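Local coordinates for protein peroxisomal catalase A (Saccharomyces cerevisiae, PDB 1A4E) that catalyses the heme-dependent breakdown of hydrogen peroxide to water and oxygen, probably protecting the yeast cell from peroxide made by peroxisomal oxidases, at residues 79-84 with 124-129; 250-253 with 257-260; 430-435 with 473-478. All blocks are in the same frame, centred on the assembly; numbering follows the deposited sequence.

Interaction 1 (79-84 with 124-129); sequences AMFSKI and LDWVYN. With HEM (protoporphyrin IX containing Fe), chain I; AZI (azide ion), chain H.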
loop_
_atom_site.group_PDB
_atom_site.type_symbol
_atom_site.label_atom_id
_atom_site.label_comp_id
_atom_site.label_asym_id
_atom_site.label_seq_id
_atom_site.Cartn_x
_atom_site.Cartn_y
_atom_site.Cartn_z
ATOM N N ALA B 79 23.461 -13.185 25.921
ATOM C CA ALA B 79 24.820 -12.751 25.621
ATOM C C ALA B 79 25.123 -11.288 25.908
ATOM O O ALA B 79 26.246 -10.976 26.291
ATOM C CB ALA B 79 25.136 -13.000 24.157
ATOM N N MET B 80 24.144 -10.379 25.798
ATOM C CA MET B 80 24.401 -8.977 26.081
ATOM C C MET B 80 24.762 -8.729 27.542
ATOM O O MET B 80 25.398 -7.731 27.860
ATOM C CB MET B 80 23.180 -8.137 25.703
ATOM C CG MET B 80 21.916 -8.344 26.512
ATOM S SD MET B 80 20.586 -7.227 26.002
ATOM C CE MET B 80 21.196 -5.643 26.498
ATOM N N PHE B 81 24.390 -9.658 28.429
ATOM C CA PHE B 81 24.690 -9.570 29.849
ATOM C C PHE B 81 25.884 -10.428 30.266
ATOM O O PHE B 81 26.277 -10.367 31.424
ATOM C CB PHE B 81 23.486 -10.017 30.677
ATOM C CG PHE B 81 22.210 -9.216 30.492
ATOM C CD1 PHE B 81 22.226 -7.820 30.551
ATOM C CD2 PHE B 81 21.009 -9.890 30.290
ATOM C CE1 PHE B 81 21.034 -7.103 30.409
ATOM C CE2 PHE B 81 19.823 -9.167 30.150
ATOM C CZ PHE B 81 19.834 -7.776 30.211
ATOM N N SER B 82 26.531 -11.186 29.372
ATOM C CA SER B 82 27.554 -12.149 29.765
ATOM C C SER B 82 28.837 -11.702 30.446
ATOM O O SER B 82 29.418 -12.512 31.166
ATOM C CB SER B 82 27.946 -12.979 28.553
ATOM O OG SER B 82 28.526 -12.181 27.537
ATOM N N LYS B 83 29.330 -10.473 30.253
ATOM C CA LYS B 83 30.558 -10.009 30.900
ATOM C C LYS B 83 30.352 -8.585 31.392
ATOM O O LYS B 83 29.610 -7.811 30.789
ATOM C CB LYS B 83 31.785 -9.948 29.966
ATOM C CG LYS B 83 32.244 -11.194 29.202
ATOM C CD LYS B 83 31.660 -11.219 27.771
ATOM C CE LYS B 83 32.144 -12.399 26.910
ATOM N NZ LYS B 83 31.691 -12.269 25.533
ATOM N N ILE B 84 31.004 -8.224 32.504
ATOM C CA ILE B 84 30.934 -6.874 33.048
ATOM C C ILE B 84 31.794 -5.955 32.193
ATOM O O ILE B 84 32.952 -6.229 31.881
ATOM C CB ILE B 84 31.412 -6.874 34.533
ATOM C CG1 ILE B 84 30.381 -7.654 35.343
ATOM C CG2 ILE B 84 31.564 -5.455 35.093
ATOM C CD1 ILE B 84 30.609 -7.691 36.862
ATOM N N LEU B 124 16.911 -6.819 20.426
ATOM C CA LEU B 124 16.087 -6.953 21.611
ATOM C C LEU B 124 15.366 -5.625 21.775
ATOM O O LEU B 124 16.007 -4.580 21.811
ATOM C CB LEU B 124 16.973 -7.218 22.828
ATOM C CG LEU B 124 16.514 -7.792 24.179
ATOM C CD1 LEU B 124 17.138 -6.906 25.226
ATOM C CD2 LEU B 124 15.000 -7.837 24.370
ATOM N N ASP B 125 14.038 -5.619 21.869
ATOM C CA ASP B 125 13.326 -4.387 22.129
ATOM C C ASP B 125 12.678 -4.393 23.500
ATOM O O ASP B 125 11.919 -5.297 23.846
ATOM C CB ASP B 125 12.250 -4.156 21.066
ATOM C CG ASP B 125 12.775 -3.911 19.652
ATOM O OD1 ASP B 125 13.891 -3.424 19.483
ATOM O OD2 ASP B 125 12.063 -4.210 18.701
ATOM N N TRP B 126 13.060 -3.404 24.309
ATOM C CA TRP B 126 12.428 -3.158 25.591
ATOM C C TRP B 126 11.482 -1.983 25.356
ATOM O O TRP B 126 11.818 -0.798 25.435
ATOM C CB TRP B 126 13.487 -2.817 26.664
ATOM C CG TRP B 126 14.233 -3.999 27.297
ATOM C CD1 TRP B 126 14.016 -5.308 26.933
ATOM C CD2 TRP B 126 15.205 -3.888 28.260
ATOM N NE1 TRP B 126 14.852 -6.022 27.647
ATOM C CE2 TRP B 126 15.579 -5.227 28.447
ATOM C CE3 TRP B 126 15.824 -2.869 28.987
ATOM C CZ2 TRP B 126 16.578 -5.564 29.366
ATOM C CZ3 TRP B 126 16.821 -3.211 29.904
ATOM C CH2 TRP B 126 17.198 -4.546 30.091
ATOM N N VAL B 127 10.253 -2.362 24.999
ATOM C CA VAL B 127 9.200 -1.410 24.679
ATOM C C VAL B 127 8.442 -1.122 25.975
ATOM O O VAL B 127 7.445 -1.752 26.339
ATOM C CB VAL B 127 8.278 -2.027 23.586
ATOM C CG1 VAL B 127 7.366 -0.949 23.048
ATOM C CG2 VAL B 127 9.085 -2.582 22.422
ATOM N N TYR B 128 8.983 -0.132 26.688
ATOM C CA TYR B 128 8.521 0.262 28.016
ATOM C C TYR B 128 7.839 1.610 28.053
ATOM O O TYR B 128 8.003 2.405 27.134
ATOM C CB TYR B 128 9.685 0.351 28.957
ATOM C CG TYR B 128 10.475 -0.915 29.233
ATOM C CD1 TYR B 128 10.117 -2.159 28.700
ATOM C CD2 TYR B 128 11.577 -0.809 30.080
ATOM C CE1 TYR B 128 10.851 -3.296 29.016
ATOM C CE2 TYR B 128 12.317 -1.943 30.404
ATOM C CZ TYR B 128 11.945 -3.170 29.873
ATOM O OH TYR B 128 12.666 -4.290 30.212
ATOM N N ASN B 129 7.077 1.895 29.110
ATOM C CA ASN B 129 6.539 3.233 29.338
ATOM C C ASN B 129 7.206 3.855 30.555
ATOM O O ASN B 129 7.993 3.193 31.242
ATOM C CB ASN B 129 5.029 3.201 29.567
ATOM C CG ASN B 129 4.240 3.260 28.271
ATOM O OD1 ASN B 129 4.702 3.811 27.277
ATOM N ND2 ASN B 129 3.043 2.685 28.219
HETATM C CHA HEM I . 3.440 1.612 20.528
HETATM C CHB HEM I . -0.012 -1.716 20.672
HETATM C CHC HEM I . 0.220 -1.715 25.453
HETATM C CHD HEM I . 4.320 0.787 25.194
HETATM C C1A HEM I . 2.364 0.823 20.162
HETATM C C2A HEM I . 2.006 0.533 18.787
HETATM C C3A HEM I . 1.094 -0.470 18.823
HETATM C C4A HEM I . 0.870 -0.764 20.218
HETATM C CMA HEM I . 0.475 -1.215 17.651
HETATM C CAA HEM I . 2.604 1.173 17.548
HETATM C CBA HEM I . 3.609 0.220 16.940
HETATM C CGA HEM I . 4.275 0.716 15.676
HETATM O O1A HEM I . 3.606 1.169 14.750
HETATM O O2A HEM I . 5.491 0.625 15.621
HETATM C C1B HEM I . -0.230 -2.028 21.995
HETATM C C2B HEM I . -1.243 -2.952 22.445
HETATM C C3B HEM I . -1.262 -2.882 23.818
HETATM C C4B HEM I . -0.224 -1.923 24.167
HETATM C CMB HEM I . -2.099 -3.784 21.495
HETATM C CAB HEM I . -2.072 -3.541 24.753
HETATM C CBB HEM I . -2.957 -4.694 24.530
HETATM C C1C HEM I . 1.380 -1.054 25.806
HETATM C C2C HEM I . 1.977 -1.128 27.120
HETATM C C3C HEM I . 3.175 -0.477 27.042
HETATM C C4C HEM I . 3.288 -0.001 25.676
HETATM C CMC HEM I . 1.366 -1.858 28.313
HETATM C CAC HEM I . 4.140 -0.336 28.028
HETATM C CBC HEM I . 4.785 -1.458 28.674
HETATM C C1D HEM I . 4.429 1.252 23.897
HETATM C C2D HEM I . 5.495 2.094 23.417
HETATM C C3D HEM I . 5.226 2.344 22.117
HETATM C C4D HEM I . 4.009 1.651 21.793
HETATM C CMD HEM I . 6.703 2.587 24.202
HETATM C CAD HEM I . 6.024 3.236 21.186
HETATM C CBD HEM I . 7.129 2.533 20.432
HETATM C CGD HEM I . 7.896 3.531 19.584
HETATM O O1D HEM I . 8.472 4.459 20.134
HETATM O O2D HEM I . 7.915 3.401 18.366
HETATM N NA HEM I . 1.678 -0.001 21.035
HETATM N NB HEM I . 0.409 -1.420 23.050
HETATM N NC HEM I . 2.206 -0.404 24.914
HETATM N ND HEM I . 3.525 0.969 22.890
HETATM FE FE HEM I . 1.932 -0.177 22.978
HETATM N N1 AZI H . 0.635 1.449 23.222
HETATM N N2 AZI H . 0.802 2.168 24.407
HETATM N N3 AZI H . 0.967 2.887 25.593
#
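Met80 meets Leu124 with its sulfur: SD of Met80 lies 3.5 Å from Leu124 CD1, the two side chains crossing at about a right angle. Beside this pair the side chains of Phe81 and Trp126 come from opposite directions, and Trp126 CZ2 comes to 4.0 Å from Phe81 CZ, near the plane of the phenylalanine and at its edge. A chi1 of 67° sets Met80 CG between its backbone N and carbonyl carbon, and from there CG rests over the centre of the Phe81 ring, 3.9 Å above the plane. The contact is buried and apolar. It joins the 3-10 turn 79-81, in the loop between strands 59-68 and 87-95, to strand 122-129 of the antiparallel beta-barrel of catalases; the far end of that strand contributes Val127, Tyr128 and Asn129 to the heme pocket. There Val127 CG1 lies 3.6 Å from heme C2D, and Asn129, an active-site residue, gives a weak ND2 hydrogen bond of 3.4 Å to azide N3. Azide N1 binds the iron at 2.1 Å, and His56 NE2 is also hydrogen-bonded to the azide. A leucine at Asn129 would probably leave azide N3 without this amide donor and put apolar methyls beside it. Farther back, one face of Trp126 has Tyr128 OH over it, 3.2 Å above the plane toward the rim, and the ring stands edge-to-face with Phe117 of the adjacent strand.

Interaction 2 (250-253 with 257-260); sequences EAIQ and YPSW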
loop_
_atom_site.group_PDB
_atom_site.type_symbol
_atom_site.label_atom_id
_atom_site.label_comp_id
_atom_site.label_asym_id
_atom_site.label_seq_id
_atom_site.Cartn_x
_atom_site.Cartn_y
_atom_site.Cartn_z
ATOM N N GLU B 250 19.893 19.034 22.011
ATOM C CA GLU B 250 20.933 19.911 22.517
ATOM C C GLU B 250 21.757 19.316 23.644
ATOM O O GLU B 250 22.956 19.576 23.692
ATOM C CB GLU B 250 20.325 21.215 22.991
ATOM C CG GLU B 250 19.932 22.075 21.800
ATOM C CD GLU B 250 19.185 23.359 22.129
ATOM O OE1 GLU B 250 18.891 23.617 23.299
ATOM O OE2 GLU B 250 18.875 24.102 21.198
ATOM N N ALA B 251 21.173 18.499 24.536
ATOM C CA ALA B 251 21.939 17.873 25.604
ATOM C C ALA B 251 23.045 16.991 25.037
ATOM O O ALA B 251 24.205 17.120 25.424
ATOM C CB ALA B 251 21.023 17.022 26.466
ATOM N N ILE B 252 22.701 16.157 24.045
ATOM C CA ILE B 252 23.667 15.282 23.389
ATOM C C ILE B 252 24.651 16.080 22.530
ATOM O O ILE B 252 25.844 15.781 22.494
ATOM C CB ILE B 252 22.868 14.236 22.557
ATOM C CG1 ILE B 252 22.105 13.325 23.513
ATOM C CG2 ILE B 252 23.803 13.385 21.697
ATOM C CD1 ILE B 252 21.104 12.370 22.852
ATOM N N GLN B 253 24.166 17.126 21.864
ATOM C CA GLN B 253 25.008 17.996 21.054
ATOM C C GLN B 253 26.066 18.711 21.891
ATOM O O GLN B 253 27.213 18.837 21.472
ATOM C CB GLN B 253 24.118 19.010 20.357
ATOM C CG GLN B 253 24.828 19.961 19.413
ATOM C CD GLN B 253 23.858 20.952 18.804
ATOM O OE1 GLN B 253 23.277 21.803 19.482
ATOM N NE2 GLN B 253 23.661 20.831 17.493
ATOM N N TYR B 257 25.434 14.083 28.076
ATOM C CA TYR B 257 24.758 12.836 27.762
ATOM C C TYR B 257 23.880 12.306 28.881
ATOM O O TYR B 257 24.359 12.171 30.010
ATOM C CB TYR B 257 25.800 11.783 27.407
ATOM C CG TYR B 257 26.739 12.210 26.292
ATOM C CD1 TYR B 257 26.262 12.937 25.192
ATOM C CD2 TYR B 257 28.085 11.862 26.380
ATOM C CE1 TYR B 257 27.136 13.313 24.178
ATOM C CE2 TYR B 257 28.962 12.239 25.366
ATOM C CZ TYR B 257 28.479 12.962 24.274
ATOM O OH TYR B 257 29.341 13.322 23.259
ATOM N N PRO B 258 22.596 12.009 28.646
ATOM C CA PRO B 258 21.715 11.454 29.667
ATOM C C PRO B 258 21.969 9.981 29.927
ATOM O O PRO B 258 22.215 9.210 28.998
ATOM C CB PRO B 258 20.332 11.749 29.140
ATOM C CG PRO B 258 20.506 11.673 27.645
ATOM C CD PRO B 258 21.840 12.381 27.455
ATOM N N SER B 259 21.970 9.582 31.192
ATOM C CA SER B 259 22.112 8.173 31.500
ATOM C C SER B 259 21.058 7.710 32.490
ATOM O O SER B 259 20.418 8.484 33.200
ATOM C CB SER B 259 23.514 7.897 32.045
ATOM O OG SER B 259 23.817 8.720 33.158
ATOM N N TRP B 260 20.834 6.406 32.457
ATOM C CA TRP B 260 19.860 5.742 33.296
ATOM C C TRP B 260 20.535 4.507 33.869
ATOM O O TRP B 260 21.396 3.907 33.223
ATOM C CB TRP B 260 18.646 5.308 32.473
ATOM C CG TRP B 260 17.721 6.416 31.972
ATOM C CD1 TRP B 260 16.554 6.690 32.638
ATOM C CD2 TRP B 260 17.910 7.243 30.886
ATOM N NE1 TRP B 260 16.004 7.693 32.001
ATOM C CE2 TRP B 260 16.765 8.053 30.959
ATOM C CE3 TRP B 260 18.846 7.445 29.868
ATOM C CZ2 TRP B 260 16.538 9.069 30.034
ATOM C CZ3 TRP B 260 18.617 8.459 28.938
ATOM C CH2 TRP B 260 17.477 9.264 29.023
#
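Tyr257 turns the edge of its ring, rather than a face, to the last turn of helix 243-253. Ile252 O lies near the ring plane, 3.3 Å from Tyr257 CE1, and Ile252 CA is also in that plane, 3.9 Å from Tyr257 CD1. One C-H edge of the phenol thus lies against the backbone of the helix, an arrangement in which the slightly positive ring edge would face the negative carbonyl oxygen. The isoleucine branches then divide the work. CG2 of Ile252 reaches the same corner of the ring at 4.2 Å from Tyr257 CE1, while CG1 of Ile252 packs against the proline ring, 4.1 Å from Pro258 CD. Both partners cross the isoleucine at about a right angle. At chi1 -67° CG1 stands anti to the carbonyl carbon and CG2 anti to the backbone N, and this choice turns CG1 to the proline and CG2 to the tyrosine. Backbones come close as well, with the CA atoms of Ile252 and Tyr257 5.1 Å apart. Ala251 O stays 4.2 Å from Tyr257 N, so the approach is one of packing. Ile252 and Pro258 are buried, whereas Tyr257 lies at the exposed margin, its side chain touching Val300 and Asn302 of strand 294-303. Pro258 also packs on Leu301 of that strand and on Arg193. Ser259 and Trp260, next along the chain, already pair through their backbones with Asp222 and Ile299. The arrangement is a tight helix-to-strand connection, in which the five residues 254-258, Tyr257 and Pro258 among them, turn the chain from helix 243-253 into strand 259-267 of the antiparallel catalase beta-barrel.

Interaction 3 (430-435 with 473-478); sequences VQARNL and ARVDKG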
loop_
_atom_site.group_PDB
_atom_site.type_symbol
_atom_site.label_atom_id
_atom_site.label_comp_id
_atom_site.label_asym_id
_atom_site.label_seq_id
_atom_site.Cartn_x
_atom_site.Cartn_y
_atom_site.Cartn_z
ATOM N N VAL B 430 -6.262 -0.828 46.432
ATOM C CA VAL B 430 -5.244 -0.758 47.476
ATOM C C VAL B 430 -3.994 0.018 47.070
ATOM O O VAL B 430 -3.640 0.993 47.731
ATOM C CB VAL B 430 -4.890 -2.219 47.907
ATOM C CG1 VAL B 430 -3.617 -2.325 48.735
ATOM C CG2 VAL B 430 -5.969 -2.694 48.848
ATOM N N GLN B 431 -3.336 -0.375 45.973
ATOM C CA GLN B 431 -2.109 0.276 45.520
ATOM C C GLN B 431 -2.272 1.705 45.043
ATOM O O GLN B 431 -1.339 2.498 45.150
ATOM C CB GLN B 431 -1.474 -0.539 44.412
ATOM C CG GLN B 431 -0.990 -1.876 44.952
ATOM C CD GLN B 431 -0.186 -2.690 43.960
ATOM O OE1 GLN B 431 0.015 -2.281 42.821
ATOM N NE2 GLN B 431 0.301 -3.864 44.358
ATOM N N ALA B 432 -3.458 2.057 44.537
ATOM C CA ALA B 432 -3.744 3.433 44.161
ATOM C C ALA B 432 -3.741 4.304 45.414
ATOM O O ALA B 432 -3.214 5.416 45.426
ATOM C CB ALA B 432 -5.111 3.519 43.507
ATOM N N ARG B 433 -4.277 3.740 46.504
ATOM C CA ARG B 433 -4.346 4.428 47.779
ATOM C C ARG B 433 -2.986 4.559 48.462
ATOM O O ARG B 433 -2.695 5.616 49.024
ATOM C CB ARG B 433 -5.320 3.684 48.670
ATOM C CG ARG B 433 -5.744 4.517 49.862
ATOM C CD ARG B 433 -6.700 3.713 50.704
ATOM N NE ARG B 433 -7.873 3.342 49.940
ATOM C CZ ARG B 433 -8.341 2.100 49.951
ATOM N NH1 ARG B 433 -7.762 1.125 50.658
ATOM N NH2 ARG B 433 -9.421 1.843 49.231
ATOM N N ASN B 434 -2.130 3.535 48.416
ATOM C CA ASN B 434 -0.796 3.675 49.017
ATOM C C ASN B 434 0.063 4.618 48.171
ATOM O O ASN B 434 0.976 5.228 48.708
ATOM C CB ASN B 434 -0.114 2.309 49.097
ATOM C CG ASN B 434 -0.890 1.303 49.948
ATOM O OD1 ASN B 434 -1.106 1.539 51.135
ATOM N ND2 ASN B 434 -1.329 0.182 49.407
ATOM N N LEU B 435 -0.269 4.781 46.874
ATOM C CA LEU B 435 0.405 5.746 46.006
ATOM C C LEU B 435 0.001 7.151 46.448
ATOM O O LEU B 435 0.850 8.043 46.464
ATOM C CB LEU B 435 0.008 5.503 44.519
ATOM C CG LEU B 435 0.561 6.276 43.292
ATOM C CD1 LEU B 435 -0.259 7.528 43.035
ATOM C CD2 LEU B 435 2.026 6.608 43.515
ATOM N N ALA B 473 -13.442 8.634 45.512
ATOM C CA ALA B 473 -13.832 8.517 46.914
ATOM C C ALA B 473 -13.484 7.132 47.443
ATOM O O ALA B 473 -13.220 6.944 48.632
ATOM C CB ALA B 473 -15.331 8.700 47.096
ATOM N N ARG B 474 -13.450 6.155 46.530
ATOM C CA ARG B 474 -13.098 4.799 46.878
ATOM C C ARG B 474 -11.602 4.667 47.162
ATOM O O ARG B 474 -11.155 3.690 47.765
ATOM C CB ARG B 474 -13.562 3.928 45.727
ATOM C CG ARG B 474 -13.682 2.485 46.133
ATOM C CD ARG B 474 -14.569 1.746 45.170
ATOM N NE ARG B 474 -14.407 0.321 45.401
ATOM C CZ ARG B 474 -14.708 -0.582 44.465
ATOM N NH1 ARG B 474 -15.179 -0.224 43.266
ATOM N NH2 ARG B 474 -14.487 -1.871 44.721
ATOM N N VAL B 475 -10.806 5.669 46.765
ATOM C CA VAL B 475 -9.383 5.718 47.083
ATOM C C VAL B 475 -9.220 6.515 48.374
ATOM O O VAL B 475 -8.563 6.077 49.317
ATOM C CB VAL B 475 -8.604 6.396 45.925
ATOM C CG1 VAL B 475 -7.115 6.528 46.246
ATOM C CG2 VAL B 475 -8.765 5.543 44.676
ATOM N N ASP B 476 -9.843 7.698 48.414
ATOM C CA ASP B 476 -9.778 8.612 49.546
ATOM C C ASP B 476 -10.910 9.622 49.385
ATOM O O ASP B 476 -11.035 10.283 48.351
ATOM C CB ASP B 476 -8.423 9.330 49.556
ATOM C CG ASP B 476 -8.156 10.161 50.803
ATOM O OD1 ASP B 476 -7.604 9.628 51.761
ATOM O OD2 ASP B 476 -8.476 11.344 50.814
ATOM N N LYS B 477 -11.762 9.748 50.410
ATOM C CA LYS B 477 -12.883 10.673 50.353
ATOM C C LYS B 477 -12.468 12.131 50.377
ATOM O O LYS B 477 -13.171 12.967 49.818
ATOM C CB LYS B 477 -13.831 10.364 51.505
ATOM C CG LYS B 477 -14.761 9.225 51.080
ATOM C CD LYS B 477 -14.965 8.092 52.092
ATOM C CE LYS B 477 -15.620 8.559 53.390
ATOM N NZ LYS B 477 -15.983 7.429 54.223
ATOM N N GLY B 478 -11.307 12.435 50.971
ATOM C CA GLY B 478 -10.774 13.791 51.004
ATOM C C GLY B 478 -10.273 14.234 49.632
ATOM O O GLY B 478 -10.346 15.414 49.279
#
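Arg433 starts out extended, with CG anti to its own N (chi1 -164°), and then bends at chi3 (-60°), which carries its guanidinium alongside the turn at Arg474 and Val475. Two N-H groups on one edge of that flat group reach two successive backbone carbonyls. NE of Arg433 donates to Val475 O at 2.9 Å in a rather bent bond, the donor tilted somewhat from the carbonyl plane. NH2 of Arg433 donates to Arg474 O, also at 2.9 Å, and this bond is straighter (164°), running nearly along the C=O axis. Both oxygens lie close to the guanidinium plane, so the pair should fix its rotation, and a salt bridge from NH1 to Asp426 adds a third hold. The aliphatic part of the arginine touches the same turn, with CG of Arg433 3.3 Å from Val475 O. Val475 answers with its methyls: CG1 sits 3.8 Å from Arg433 CA, and CG2 lies 4.3 Å from Ala432 CB. Asp476, next in the chain, is the N-cap of helix 477-487, and its OD2 makes a weak bond to Leu479 N. The contact thus ties the first turns of helix 430-440 to the link between helices 462-473 and 477-487 in the C-terminal helical region, while Ile176 of helix 176-182 packs on both Ala432 and Val475.

In the fold
Interactions 1 and 2 both reach the antiparallel sheet of the catalase barrel, their centres 20 Å apart, but at different strands: 122-129, which runs on to the heme, and 259-267, entered from a helix. Interaction 1 is buried and apolar; interaction 2 is mostly buried but has one exposed member, and there a ring edge meets a backbone carbonyl. Interaction 3 belongs to the C-terminal helices, 35 Å from interaction 1 and 37 Å from interaction 2 between centres. Partly buried, it alone of the three carries hydrogen bonds between its segments, from a charged side chain to main-chain oxygens. Of the three, interaction 1 alone includes an active-site residue, Asn129.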